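Long-range contacts in beta-galactosidase (Trichoderma reesei, PDB 3OG2), which probably hydrolyses terminal non-reducing beta-D-galactose residues from beta-D-galactosides, as a family 35 glycoside hydrolase: residues A[722-726]-A[811-817]; A[744-750]-A[765-770]; A[889-895]-A[950-956]; A[901-905]-A[947-951]. One frame throughout, in Å; residues are numbered along the deposited sequence. Where two conformers were deposited one is given.

Contact 1. Residues A[722-726]-A[811-817]; sequences RTARQ and SSSGANV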
loop_
_atom_site.group_PDB
_atom_site.type_symbol
_atom_site.label_atom_id
_atom_site.label_comp_id
_atom_site.label_asym_id
_atom_site.label_seq_id
_atom_site.Cartn_x
_atom_site.Cartn_y
_atom_site.Cartn_z
ATOM N N ARG A 722 39.326 -11.863 -35.590
ATOM C CA ARG A 722 40.345 -12.840 -35.965
ATOM C C ARG A 722 39.965 -13.626 -37.191
ATOM O O ARG A 722 40.837 -13.982 -37.992
ATOM C CB ARG A 722 40.618 -13.798 -34.797
ATOM C CG ARG A 722 41.311 -12.946 -33.706
ATOM C CD ARG A 722 42.646 -13.604 -33.363
ATOM N NE ARG A 722 42.764 -13.600 -31.892
ATOM C CZ ARG A 722 42.722 -14.758 -31.246
ATOM N NH1 ARG A 722 42.584 -15.852 -31.987
ATOM N NH2 ARG A 722 42.820 -14.814 -29.934
ATOM N N THR A 723 38.691 -13.928 -37.350
ATOM C CA THR A 723 38.156 -14.577 -38.549
ATOM C C THR A 723 36.901 -13.833 -39.035
ATOM O O THR A 723 36.350 -13.024 -38.315
ATOM C CB THR A 723 37.832 -16.052 -38.289
ATOM O OG1 THR A 723 36.939 -16.178 -37.166
ATOM C CG2 THR A 723 39.107 -16.811 -37.908
ATOM N N ALA A 724 36.533 -14.105 -40.276
ATOM C CA ALA A 724 35.401 -13.379 -40.832
ATOM C C ALA A 724 34.092 -13.734 -40.139
ATOM O O ALA A 724 33.179 -12.927 -40.111
ATOM C CB ALA A 724 35.335 -13.676 -42.317
ATOM N N ARG A 725 34.002 -14.947 -39.601
ATOM C CA ARG A 725 32.830 -15.304 -38.829
ATOM C C ARG A 725 33.265 -15.663 -37.420
ATOM O O ARG A 725 34.237 -16.429 -37.271
ATOM C CB ARG A 725 32.131 -16.519 -39.476
ATOM C CG ARG A 725 30.863 -16.900 -38.727
ATOM C CD ARG A 725 30.063 -17.948 -39.493
ATOM N NE ARG A 725 29.346 -17.341 -40.641
ATOM C CZ ARG A 725 28.549 -18.032 -41.441
ATOM N NH1 ARG A 725 28.373 -19.339 -41.247
ATOM N NH2 ARG A 725 27.936 -17.370 -42.447
ATOM N N GLN A 726 32.564 -15.116 -36.407
ATOM C CA GLN A 726 32.858 -15.402 -35.008
ATOM C C GLN A 726 31.542 -15.769 -34.338
ATOM O O GLN A 726 30.494 -15.386 -34.850
ATOM C CB GLN A 726 33.552 -14.197 -34.371
ATOM C CG GLN A 726 34.919 -14.034 -35.084
ATOM C CD GLN A 726 35.881 -13.120 -34.412
ATOM O OE1 GLN A 726 37.066 -13.099 -34.718
ATOM N NE2 GLN A 726 35.400 -12.348 -33.429
ATOM N N SER A 811 36.632 -17.517 -32.554
ATOM C CA SER A 811 36.828 -17.470 -33.975
ATOM C C SER A 811 36.313 -18.764 -34.601
ATOM O O SER A 811 35.953 -19.742 -33.915
ATOM C CB SER A 811 38.318 -17.318 -34.327
ATOM O OG SER A 811 38.909 -18.625 -34.270
ATOM N N SER A 812 36.316 -18.736 -35.941
ATOM C CA SER A 812 35.768 -19.926 -36.632
ATOM C C SER A 812 36.706 -21.103 -36.504
ATOM O O SER A 812 36.337 -22.177 -36.974
ATOM C CB SER A 812 35.473 -19.596 -38.098
ATOM O OG SER A 812 36.614 -19.094 -38.763
ATOM N N SER A 813 37.875 -20.953 -35.918
ATOM C CA SER A 813 38.748 -22.094 -35.655
ATOM C C SER A 813 38.680 -22.496 -34.186
ATOM O O SER A 813 39.350 -23.410 -33.701
ATOM C CB SER A 813 40.192 -21.738 -36.035
ATOM O OG SER A 813 40.716 -20.880 -35.013
ATOM N N GLY A 814 37.849 -21.790 -33.432
ATOM C CA GLY A 814 37.694 -22.086 -32.020
ATOM C C GLY A 814 38.558 -21.240 -31.120
ATOM O O GLY A 814 38.482 -21.379 -29.889
ATOM N N ALA A 815 39.378 -20.343 -31.641
ATOM C CA ALA A 815 40.234 -19.585 -30.726
ATOM C C ALA A 815 39.407 -18.616 -29.906
ATOM O O ALA A 815 38.431 -18.048 -30.391
ATOM C CB ALA A 815 41.278 -18.835 -31.527
ATOM N N ASN A 816 39.817 -18.356 -28.666
ATOM C CA ASN A 816 39.119 -17.320 -27.921
ATOM C C ASN A 816 39.542 -15.913 -28.337
ATOM O O ASN A 816 40.729 -15.681 -28.616
ATOM C CB ASN A 816 39.463 -17.470 -26.422
ATOM C CG ASN A 816 38.790 -18.759 -25.938
ATOM O OD1 ASN A 816 39.522 -19.638 -25.460
ATOM N ND2 ASN A 816 37.484 -18.885 -26.080
ATOM N N VAL A 817 38.622 -14.981 -28.424
ATOM C CA VAL A 817 38.878 -13.616 -28.843
ATOM C C VAL A 817 38.559 -12.733 -27.652
ATOM O O VAL A 817 37.453 -12.846 -27.111
ATOM C CB VAL A 817 38.082 -13.255 -30.138
ATOM C CG1 VAL A 817 38.379 -11.803 -30.495
ATOM C CG2 VAL A 817 38.480 -14.167 -31.280
HETATM O O HOH W 1 35.535 -17.477 -40.813
#
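Thr723 OG1 is engaged from two sides: it accepts from Ser812 N at 2.9 Å, with a nearly straight N-H...O angle of 163°, and donates to Arg725 O, 2.7 Å from OG1, reaching that oxygen from above the carbonyl plane. With chi1 at 55°, OG1 is wedged between the two backbone arms of its CA, and the methyl CG2 lies 3.7 Å from Ser811 CB. The opposing residues are shaped by a type I turn from Ser811 to Gly814 and an ST turn, in which Ser811 OG accepts from Ser813 N. Within 722-726, Gln726 OE1 accepts from both Arg722 N (2.7 Å from OE1) and Thr723 N. The Arg722 chain slides past Val817, whose CG2 rises 4.3 Å above the guanidinium plane, while Ala815 CB sits at the edge. Both bends, 713-720 to 726-733 and 803-811 to 820-824, cross between the two antiparallel sheets of a beta sandwich, with Gln726 and Val817 both packing on Phe719 and Leu809.

Contact 2. Residues A[744-750]-A[765-770]; sequences LNDRFIG and YTLDRL
Arg747 grips the backbone oxygen of Asp768 end-on with two nitrogens, NH1 at 2.9 Å and NH2 at 3.1 Å from Asp768 O. That oxygen lies 7° out of the guanidinium plane, so both donors point at one acceptor almost in plane. Waters accepting weak bonds from the same nitrogens extend the link, one to Thr766 O and Asp768 N, the other to Arg769 O. The Asp768 carboxylate forms a salt bridge with Arg725. Over one face of the Arg747 guanidinium lies that of Arg769, stacked with centres 4.1 Å apart and planes at 24°; Leu744 CD2 lies off-centre over the opposite face. With an alanine in place of Arg747, Asp768 O would probably lose both of these donors, and the Arg769 guanidinium the flat group it rests on. Farther out, Leu744 CD2 meets Leu770 CD2 at 3.6 Å, and Ile749, with CG2 anti to its backbone N, sets that methyl 3.5 Å from Tyr765 CG while its CD1 touches Leu767. Gly750, which forms a classic beta bulge with Ile749 opposite Val742, lies so close to Tyr765 that a CB would clash with CE1. Strands 747-750 and 765-767 share no backbone hydrogen bond and keep 7.7 Å between axes: two sheets of a beta sandwich meet here through side chains, and two like charges stack beside a carbonyl that probably offsets part of their repulsion.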
loop_
_atom_site.group_PDB
_atom_site.type_symbol
_atom_site.label_atom_id
_atom_site.label_comp_id
_atom_site.label_asym_id
_atom_site.label_seq_id
_atom_site.Cartn_x
_atom_site.Cartn_y
_atom_site.Cartn_z
ATOM N N LEU A 744 26.329 -4.937 -33.267
ATOM C CA LEU A 744 27.739 -5.009 -33.669
ATOM C C LEU A 744 27.978 -3.773 -34.519
ATOM O O LEU A 744 27.429 -3.697 -35.628
ATOM C CB LEU A 744 27.967 -6.290 -34.469
ATOM C CG LEU A 744 29.383 -6.410 -35.037
ATOM C CD1 LEU A 744 30.377 -6.671 -33.918
ATOM C CD2 LEU A 744 29.407 -7.502 -36.104
ATOM N N ASN A 745 28.757 -2.792 -34.033
ATOM C CA ASN A 745 28.807 -1.481 -34.662
ATOM C C ASN A 745 27.368 -0.985 -34.803
ATOM O O ASN A 745 26.642 -0.945 -33.803
ATOM C CB ASN A 745 29.574 -1.541 -36.007
ATOM C CG ASN A 745 31.044 -1.815 -35.767
ATOM O OD1 ASN A 745 31.575 -1.886 -34.645
ATOM N ND2 ASN A 745 31.749 -1.946 -36.879
ATOM N N ASP A 746 26.925 -0.658 -36.033
ATOM C CA ASP A 746 25.519 -0.206 -36.208
ATOM C C ASP A 746 24.612 -1.322 -36.693
ATOM O O ASP A 746 23.426 -1.100 -37.005
ATOM C CB ASP A 746 25.514 0.981 -37.177
ATOM C CG ASP A 746 26.145 0.641 -38.524
ATOM O OD1 ASP A 746 26.731 -0.425 -38.778
ATOM O OD2 ASP A 746 26.024 1.513 -39.414
ATOM N N ARG A 747 25.089 -2.569 -36.737
ATOM C CA ARG A 747 24.301 -3.711 -37.207
ATOM C C ARG A 747 23.560 -4.385 -36.070
ATOM O O ARG A 747 24.152 -4.843 -35.111
ATOM C CB ARG A 747 25.220 -4.748 -37.895
ATOM C CG ARG A 747 24.419 -5.937 -38.438
ATOM C CD ARG A 747 25.261 -7.142 -38.862
ATOM N NE ARG A 747 26.525 -6.867 -39.556
ATOM C CZ ARG A 747 27.536 -7.746 -39.681
ATOM N NH1 ARG A 747 27.354 -8.937 -39.150
ATOM N NH2 ARG A 747 28.679 -7.462 -40.318
ATOM N N PHE A 748 22.237 -4.466 -36.160
ATOM C CA PHE A 748 21.456 -5.145 -35.133
ATOM C C PHE A 748 21.762 -6.632 -35.225
ATOM O O PHE A 748 21.684 -7.262 -36.284
ATOM C CB PHE A 748 19.984 -4.874 -35.363
ATOM C CG PHE A 748 19.112 -5.622 -34.349
ATOM C CD1 PHE A 748 19.222 -5.408 -32.993
ATOM C CD2 PHE A 748 18.166 -6.526 -34.814
ATOM C CE1 PHE A 748 18.406 -6.054 -32.057
ATOM C CE2 PHE A 748 17.361 -7.217 -33.915
ATOM C CZ PHE A 748 17.463 -6.989 -32.526
ATOM N N ILE A 749 22.085 -7.215 -34.064
ATOM C CA ILE A 749 22.378 -8.658 -34.012
ATOM C C ILE A 749 21.202 -9.391 -33.442
ATOM O O ILE A 749 20.800 -10.443 -33.983
ATOM C CB ILE A 749 23.644 -8.870 -33.174
ATOM C CG1 ILE A 749 24.850 -8.210 -33.856
ATOM C CG2 ILE A 749 23.959 -10.329 -32.885
ATOM C CD1 ILE A 749 25.192 -8.858 -35.162
ATOM N N GLY A 750 20.594 -8.949 -32.354
ATOM C CA GLY A 750 19.478 -9.736 -31.828
ATOM C C GLY A 750 19.067 -9.207 -30.455
ATOM O O GLY A 750 19.781 -8.449 -29.848
ATOM N N TYR A 765 24.899 -15.793 -30.697
ATOM C CA TYR A 765 24.769 -15.027 -31.907
ATOM C C TYR A 765 25.966 -15.294 -32.796
ATOM O O TYR A 765 27.085 -15.538 -32.333
ATOM C CB TYR A 765 24.716 -13.531 -31.555
ATOM C CG TYR A 765 23.571 -13.062 -30.676
ATOM C CD1 TYR A 765 22.234 -13.109 -31.111
ATOM C CD2 TYR A 765 23.755 -12.558 -29.390
ATOM C CE1 TYR A 765 21.161 -12.686 -30.325
ATOM C CE2 TYR A 765 22.695 -12.127 -28.575
ATOM C CZ TYR A 765 21.403 -12.188 -29.052
ATOM O OH TYR A 765 20.349 -11.766 -28.235
ATOM N N THR A 766 25.778 -15.228 -34.118
ATOM C CA THR A 766 26.882 -15.280 -35.044
ATOM C C THR A 766 27.232 -13.852 -35.457
ATOM O O THR A 766 26.319 -13.065 -35.804
ATOM C CB THR A 766 26.496 -16.089 -36.295
ATOM O OG1 THR A 766 26.168 -17.423 -35.856
ATOM C CG2 THR A 766 27.613 -16.166 -37.307
ATOM N N LEU A 767 28.515 -13.548 -35.422
ATOM C CA LEU A 767 28.996 -12.242 -35.887
ATOM C C LEU A 767 29.698 -12.534 -37.220
ATOM O O LEU A 767 30.833 -13.002 -37.233
ATOM C CB LEU A 767 29.906 -11.539 -34.891
ATOM C CG LEU A 767 29.367 -11.479 -33.434
ATOM C CD1 LEU A 767 30.442 -10.831 -32.540
ATOM C CD2 LEU A 767 28.033 -10.758 -33.349
ATOM N N ASP A 768 28.991 -12.278 -38.316
ATOM C CA ASP A 768 29.507 -12.670 -39.615
ATOM C C ASP A 768 30.005 -11.507 -40.443
ATOM O O ASP A 768 29.700 -10.334 -40.130
ATOM C CB ASP A 768 28.341 -13.323 -40.385
ATOM C CG ASP A 768 28.823 -14.208 -41.514
ATOM O OD1 ASP A 768 30.004 -14.607 -41.626
ATOM O OD2 ASP A 768 27.949 -14.535 -42.352
ATOM N N ARG A 769 30.760 -11.808 -41.513
ATOM C CA ARG A 769 31.150 -10.835 -42.511
ATOM C C ARG A 769 32.069 -9.776 -41.901
ATOM O O ARG A 769 32.019 -8.582 -42.255
ATOM C CB ARG A 769 29.937 -10.201 -43.184
ATOM C CG ARG A 769 29.134 -11.304 -43.904
ATOM C CD ARG A 769 27.904 -10.753 -44.624
ATOM N NE ARG A 769 26.853 -10.343 -43.671
ATOM C CZ ARG A 769 26.558 -9.073 -43.467
ATOM N NH1 ARG A 769 27.201 -8.119 -44.118
ATOM N NH2 ARG A 769 25.623 -8.759 -42.616
ATOM N N LEU A 770 32.932 -10.233 -40.995
ATOM C CA LEU A 770 33.916 -9.317 -40.363
ATOM C C LEU A 770 35.198 -9.223 -41.196
ATOM O O LEU A 770 35.598 -10.216 -41.844
ATOM C CB LEU A 770 34.315 -9.821 -38.958
ATOM C CG LEU A 770 33.142 -10.202 -38.061
ATOM C CD1 LEU A 770 33.690 -10.775 -36.752
ATOM C CD2 LEU A 770 32.236 -9.018 -37.778
HETATM O O HOH W 2 26.098 -11.311 -38.116
HETATM O O HOH W 3 29.934 -6.454 -42.562
#

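Contact 3. Residues A[889-895]-A[950-956]; sequences AKLPLHL and YNGDNWI
Lys890 and Trp955 form a non-hydrogen-bonded pair in an antiparallel two-strand pairing, part of a five-stranded sheet in a C-terminal all-beta domain. Lys890 CB starts over the indole, 4.1 Å from the centroid of the six-membered ring of Trp955 and 13° off its normal, a CH-pi contact. CG passes Asn954 O at 3.6 Å. CD touches Asp953 CG, and the bend at chi3 (-93°) then carries CE to 3.3 Å from Asp953 OD2. NZ ends in a salt bridge, 3.5 Å from that same OD2. The other Asp953 oxygen, OD1, accepts from a water that in turn takes a weak bond from His894 NE2. On the face that carries Leu891 and Ile956, Leu891 CD2 packs against Ile956 CG1. Past the corner at Gly952 the pairing goes on through Leu895 N to Tyr950 O, and Leu895 CD1 lies over the Tyr950 ring, 4.2 Å from its centroid. Asn954 OD1 is held from outside by Asp949 N and Asn924 ND2. Leu891 O receives two donors from this one residue: Asn954 N from above the carbonyl plane, and Asn954 ND2, 3.1 Å away and nearly along the C=O axis, with Leu891 O only 5° out of the Asn954 amide plane.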
loop_
_atom_site.group_PDB
_atom_site.type_symbol
_atom_site.label_atom_id
_atom_site.label_comp_id
_atom_site.label_asym_id
_atom_site.label_seq_id
_atom_site.Cartn_x
_atom_site.Cartn_y
_atom_site.Cartn_z
ATOM N N ALA A 889 6.841 15.831 -24.997
ATOM C CA ALA A 889 5.806 16.787 -25.438
ATOM C C ALA A 889 5.351 17.604 -24.256
ATOM O O ALA A 889 5.338 17.094 -23.122
ATOM C CB ALA A 889 4.628 16.088 -26.099
ATOM N N LYS A 890 4.953 18.839 -24.488
ATOM C CA LYS A 890 4.336 19.640 -23.479
ATOM C C LYS A 890 2.843 19.301 -23.413
ATOM O O LYS A 890 2.154 19.207 -24.413
ATOM C CB LYS A 890 4.498 21.134 -23.853
ATOM C CG LYS A 890 3.979 22.050 -22.752
ATOM C CD LYS A 890 4.112 23.515 -23.204
ATOM C CE LYS A 890 5.397 24.157 -22.756
ATOM N NZ LYS A 890 5.554 25.516 -23.387
ATOM N N LEU A 891 2.357 19.116 -22.184
ATOM C CA LEU A 891 0.957 18.809 -21.921
ATOM C C LEU A 891 0.422 19.882 -21.000
ATOM O O LEU A 891 0.613 19.804 -19.807
ATOM C CB LEU A 891 0.831 17.417 -21.283
ATOM C CG LEU A 891 -0.552 17.021 -20.742
ATOM C CD1 LEU A 891 -1.621 17.008 -21.805
ATOM C CD2 LEU A 891 -0.419 15.662 -20.010
ATOM N N PRO A 892 -0.253 20.898 -21.516
ATOM C CA PRO A 892 -0.895 21.881 -20.649
ATOM C C PRO A 892 -2.151 21.270 -20.044
ATOM O O PRO A 892 -2.893 20.609 -20.755
ATOM C CB PRO A 892 -1.267 23.030 -21.588
ATOM C CG PRO A 892 -0.581 22.718 -22.853
ATOM C CD PRO A 892 -0.456 21.212 -22.936
ATOM N N LEU A 893 -2.397 21.501 -18.776
ATOM C CA LEU A 893 -3.648 21.068 -18.157
ATOM C C LEU A 893 -4.289 22.252 -17.487
ATOM O O LEU A 893 -3.568 23.108 -16.951
ATOM C CB LEU A 893 -3.403 20.021 -17.059
ATOM C CG LEU A 893 -2.979 18.652 -17.582
ATOM C CD1 LEU A 893 -2.674 17.723 -16.401
ATOM C CD2 LEU A 893 -4.026 18.065 -18.518
ATOM N N HIS A 894 -5.598 22.412 -17.516
ATOM C CA HIS A 894 -6.316 23.518 -16.890
ATOM C C HIS A 894 -7.606 22.897 -16.352
ATOM O O HIS A 894 -8.661 22.975 -16.958
ATOM C CB HIS A 894 -6.555 24.651 -17.920
ATOM C CG HIS A 894 -5.205 25.239 -18.320
ATOM N ND1 HIS A 894 -4.511 24.870 -19.480
ATOM C CD2 HIS A 894 -4.336 26.042 -17.656
ATOM C CE1 HIS A 894 -3.351 25.452 -19.540
ATOM N NE2 HIS A 894 -3.230 26.186 -18.446
ATOM N N LEU A 895 -7.491 22.192 -15.252
ATOM C CA LEU A 895 -8.571 21.462 -14.637
ATOM C C LEU A 895 -8.960 22.085 -13.297
ATOM O O LEU A 895 -8.105 22.681 -12.636
ATOM C CB LEU A 895 -8.114 19.986 -14.407
ATOM C CG LEU A 895 -7.888 19.199 -15.703
ATOM C CD1 LEU A 895 -7.189 17.872 -15.383
ATOM C CD2 LEU A 895 -9.188 18.942 -16.434
ATOM N N TYR A 950 -2.119 20.562 -12.583
ATOM C CA TYR A 950 -3.435 20.620 -13.186
ATOM C C TYR A 950 -3.784 22.007 -13.682
ATOM O O TYR A 950 -4.840 22.214 -14.281
ATOM C CB TYR A 950 -4.519 20.168 -12.166
ATOM C CG TYR A 950 -4.621 18.656 -12.078
ATOM C CD1 TYR A 950 -3.529 17.795 -12.236
ATOM C CD2 TYR A 950 -5.855 18.081 -11.785
ATOM C CE1 TYR A 950 -3.700 16.414 -12.125
ATOM C CE2 TYR A 950 -6.044 16.714 -11.688
ATOM C CZ TYR A 950 -4.938 15.895 -11.861
ATOM O OH TYR A 950 -5.134 14.550 -11.752
ATOM N N ASN A 951 -2.896 22.993 -13.475
ATOM C CA ASN A 951 -3.179 24.373 -13.945
ATOM C C ASN A 951 -1.892 24.956 -14.462
ATOM O O ASN A 951 -1.372 26.007 -14.111
ATOM C CB ASN A 951 -3.816 25.179 -12.799
ATOM C CG ASN A 951 -5.266 24.742 -12.606
ATOM O OD1 ASN A 951 -5.639 24.029 -11.642
ATOM N ND2 ASN A 951 -6.135 25.173 -13.547
ATOM N N GLY A 952 -1.270 24.235 -15.394
ATOM C CA GLY A 952 0.005 24.728 -15.915
ATOM C C GLY A 952 0.575 23.732 -16.909
ATOM O O GLY A 952 -0.118 22.798 -17.329
ATOM N N ASP A 953 1.812 23.954 -17.330
ATOM C CA ASP A 953 2.500 23.148 -18.314
ATOM C C ASP A 953 3.093 21.930 -17.635
ATOM O O ASP A 953 3.643 21.992 -16.531
ATOM C CB ASP A 953 3.635 23.948 -18.969
ATOM C CG ASP A 953 3.120 24.969 -19.962
ATOM O OD1 ASP A 953 1.933 24.849 -20.370
ATOM O OD2 ASP A 953 3.863 25.883 -20.349
ATOM N N ASN A 954 2.969 20.814 -18.284
ATOM C CA ASN A 954 3.636 19.574 -17.886
ATOM C C ASN A 954 4.498 19.120 -19.056
ATOM O O ASN A 954 4.205 19.497 -20.203
ATOM C CB ASN A 954 2.591 18.505 -17.590
ATOM C CG ASN A 954 1.710 18.923 -16.436
ATOM O OD1 ASN A 954 2.094 18.732 -15.269
ATOM N ND2 ASN A 954 0.558 19.488 -16.748
ATOM N N TRP A 955 5.505 18.323 -18.757
ATOM C CA TRP A 955 6.328 17.681 -19.805
ATOM C C TRP A 955 6.121 16.192 -19.663
ATOM O O TRP A 955 6.296 15.665 -18.534
ATOM C CB TRP A 955 7.792 18.071 -19.544
ATOM C CG TRP A 955 7.935 19.426 -20.236
ATOM C CD1 TRP A 955 7.811 20.643 -19.593
ATOM C CD2 TRP A 955 8.167 19.664 -21.627
ATOM N NE1 TRP A 955 7.981 21.618 -20.542
ATOM C CE2 TRP A 955 8.201 21.061 -21.783
ATOM C CE3 TRP A 955 8.362 18.869 -22.765
ATOM C CZ2 TRP A 955 8.424 21.663 -23.037
ATOM C CZ3 TRP A 955 8.585 19.458 -24.018
ATOM C CH2 TRP A 955 8.616 20.867 -24.146
ATOM N N ILE A 956 5.744 15.531 -20.740
ATOM C CA ILE A 956 5.508 14.096 -20.786
ATOM C C ILE A 956 6.527 13.428 -21.704
ATOM O O ILE A 956 6.784 13.904 -22.809
ATOM C CB ILE A 956 4.088 13.758 -21.269
ATOM C CG1 ILE A 956 2.982 14.160 -20.290
ATOM C CG2 ILE A 956 3.980 12.283 -21.622
ATOM C CD1 ILE A 956 3.120 13.531 -18.922
HETATM O O HOH W 4 -0.198 26.384 -19.169
#

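Contact 4. Residues A[901-905]-A[947-951]; sequences DIPLS and ILDYN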
loop_
_atom_site.group_PDB
_atom_site.type_symbol
_atom_site.label_atom_id
_atom_site.label_comp_id
_atom_site.label_asym_id
_atom_site.label_seq_id
_atom_site.Cartn_x
_atom_site.Cartn_y
_atom_site.Cartn_z
ATOM N N ASP A 901 -11.338 16.533 -7.198
ATOM C CA ASP A 901 -10.255 15.524 -7.316
ATOM C C ASP A 901 -10.548 14.764 -8.597
ATOM O O ASP A 901 -11.570 14.038 -8.683
ATOM C CB ASP A 901 -10.296 14.662 -6.077
ATOM C CG ASP A 901 -9.328 13.509 -6.055
ATOM O OD1 ASP A 901 -8.582 13.310 -7.038
ATOM O OD2 ASP A 901 -9.298 12.756 -5.048
ATOM N N ILE A 902 -9.685 14.855 -9.589
ATOM C CA ILE A 902 -9.904 14.224 -10.895
ATOM C C ILE A 902 -8.698 13.336 -11.160
ATOM O O ILE A 902 -7.692 13.826 -11.684
ATOM C CB ILE A 902 -10.068 15.256 -12.030
ATOM C CG1 ILE A 902 -11.204 16.249 -11.741
ATOM C CG2 ILE A 902 -10.244 14.554 -13.359
ATOM C CD1 ILE A 902 -11.190 17.518 -12.578
ATOM N N PRO A 903 -8.727 12.062 -10.847
ATOM C CA PRO A 903 -7.602 11.172 -11.130
ATOM C C PRO A 903 -7.302 11.021 -12.622
ATOM O O PRO A 903 -8.202 10.792 -13.404
ATOM C CB PRO A 903 -8.071 9.839 -10.540
ATOM C CG PRO A 903 -9.067 10.233 -9.495
ATOM C CD PRO A 903 -9.818 11.402 -10.105
ATOM N N LEU A 904 -6.011 11.152 -12.960
ATOM C CA LEU A 904 -5.566 11.040 -14.362
ATOM C C LEU A 904 -4.625 9.877 -14.543
ATOM O O LEU A 904 -3.825 9.568 -13.624
ATOM C CB LEU A 904 -4.840 12.319 -14.797
ATOM C CG LEU A 904 -5.794 13.531 -14.913
ATOM C CD1 LEU A 904 -4.954 14.755 -15.315
ATOM C CD2 LEU A 904 -6.922 13.286 -15.897
ATOM N N SER A 905 -4.656 9.238 -15.720
ATOM C CA SER A 905 -3.740 8.142 -15.962
ATOM C C SER A 905 -3.418 8.096 -17.435
ATOM O O SER A 905 -4.171 8.660 -18.246
ATOM C CB SER A 905 -4.361 6.783 -15.593
ATOM O OG SER A 905 -5.638 6.706 -16.206
ATOM N N ILE A 947 2.486 15.628 -8.866
ATOM C CA ILE A 947 3.457 15.306 -9.899
ATOM C C ILE A 947 2.970 15.967 -11.221
ATOM O O ILE A 947 3.773 16.658 -11.843
ATOM C CB ILE A 947 3.683 13.802 -10.057
ATOM C CG1 ILE A 947 4.261 13.165 -8.781
ATOM C CG2 ILE A 947 4.614 13.550 -11.245
ATOM C CD1 ILE A 947 5.609 13.732 -8.329
ATOM N N LEU A 948 1.700 15.763 -11.536
ATOM C CA LEU A 948 1.106 16.600 -12.589
ATOM C C LEU A 948 0.658 17.952 -12.057
ATOM O O LEU A 948 0.134 18.033 -10.927
ATOM C CB LEU A 948 -0.134 15.887 -13.117
ATOM C CG LEU A 948 0.118 14.760 -14.109
ATOM C CD1 LEU A 948 -1.111 13.884 -14.270
ATOM C CD2 LEU A 948 0.531 15.318 -15.492
ATOM N N ASP A 949 0.784 19.015 -12.833
ATOM C CA ASP A 949 0.310 20.344 -12.559
ATOM C C ASP A 949 -1.009 20.498 -13.304
ATOM O O ASP A 949 -1.046 20.521 -14.546
ATOM C CB ASP A 949 1.372 21.368 -13.003
ATOM C CG ASP A 949 0.968 22.794 -12.679
ATOM O OD1 ASP A 949 -0.212 23.046 -12.351
ATOM O OD2 ASP A 949 1.819 23.727 -12.799
ATOM N N TYR A 950 -2.119 20.562 -12.583
ATOM C CA TYR A 950 -3.435 20.620 -13.186
ATOM C C TYR A 950 -3.784 22.007 -13.682
ATOM O O TYR A 950 -4.840 22.214 -14.281
ATOM C CB TYR A 950 -4.519 20.168 -12.166
ATOM C CG TYR A 950 -4.621 18.656 -12.078
ATOM C CD1 TYR A 950 -3.529 17.795 -12.236
ATOM C CD2 TYR A 950 -5.855 18.081 -11.785
ATOM C CE1 TYR A 950 -3.700 16.414 -12.125
ATOM C CE2 TYR A 950 -6.044 16.714 -11.688
ATOM C CZ TYR A 950 -4.938 15.895 -11.861
ATOM O OH TYR A 950 -5.134 14.550 -11.752
ATOM N N ASN A 951 -2.896 22.993 -13.475
ATOM C CA ASN A 951 -3.179 24.373 -13.945
ATOM C C ASN A 951 -1.892 24.956 -14.462
ATOM O O ASN A 951 -1.372 26.007 -14.111
ATOM C CB ASN A 951 -3.816 25.179 -12.799
ATOM C CG ASN A 951 -5.266 24.742 -12.606
ATOM O OD1 ASN A 951 -5.639 24.029 -11.642
ATOM N ND2 ASN A 951 -6.135 25.173 -13.547
HETATM O O HOH W 5 -4.108 12.104 -11.095
#
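Tyr950 reaches from the loop ahead of strand 953-962 to Ile902 and Leu904, where strand 900-908 is interrupted, so the contact crosses the interior between the two sheets of a beta sandwich. The polar part centres on the phenol. Its OH donates to Ile902 O at 2.7 Å; that oxygen lies at the ring edge, in plane, while the hydroxyl sits tilted 23° from the plane of the carbonyl. A water also bonds to the hydroxyl, donating to Tyr950 OH at 2.7 Å and accepting from Leu904 N, 2.8 Å from the water. Two backbone groups on either side of Pro903 are thus bound to one hydroxyl, the first directly and the second through the water. A phenylalanine in place of Tyr950 would probably leave Ile902 O without this donor and the water without this acceptor. Within the loop, Asp949 OD1 accepts from Asn951 N, 2.9 Å away, in an Asx turn, with Tyr950 as the residue between. The apolar part is carried mainly by Leu904, which comes toward the tyrosine from the opposite direction and also packs on Ser977 of strand 973-977. Leu948, backed by Val923, closes against it with the two CD1 methyls 4.1 Å apart. Ile902 CB stands 4.3 Å from Tyr950 CE2. Leu904 CD1 approaches Tyr950 CZ obliquely at 3.6 Å, while Leu904 CG is 3.4 Å from the phenol oxygen OH.

How the contacts relate
The four contacts form two separate pairs. Contact 2 is nested in the chain loop closed by contact 1, their centres 14 Å apart, and they touch directly: Gln726 O lies 2.8 Å from Leu767 N, and beside the Arg725-Asp768 salt bridge Arg725 CG packs 3.6 Å from Thr766 CG2. Contacts 3 and 4 share Tyr950 and Asn951, with centres 9 Å apart; Leu893 CB lies 3.5 Å from Asp949 O, and Leu895 CD1 packs 3.8 Å from Leu904 CD1. Between the pairs nothing touches: the nearest atoms of contacts 2 and 3 are about 25 Å apart, and those of contacts 1 and 4 about 45 Å. All four lie away from the galactose-binding residues.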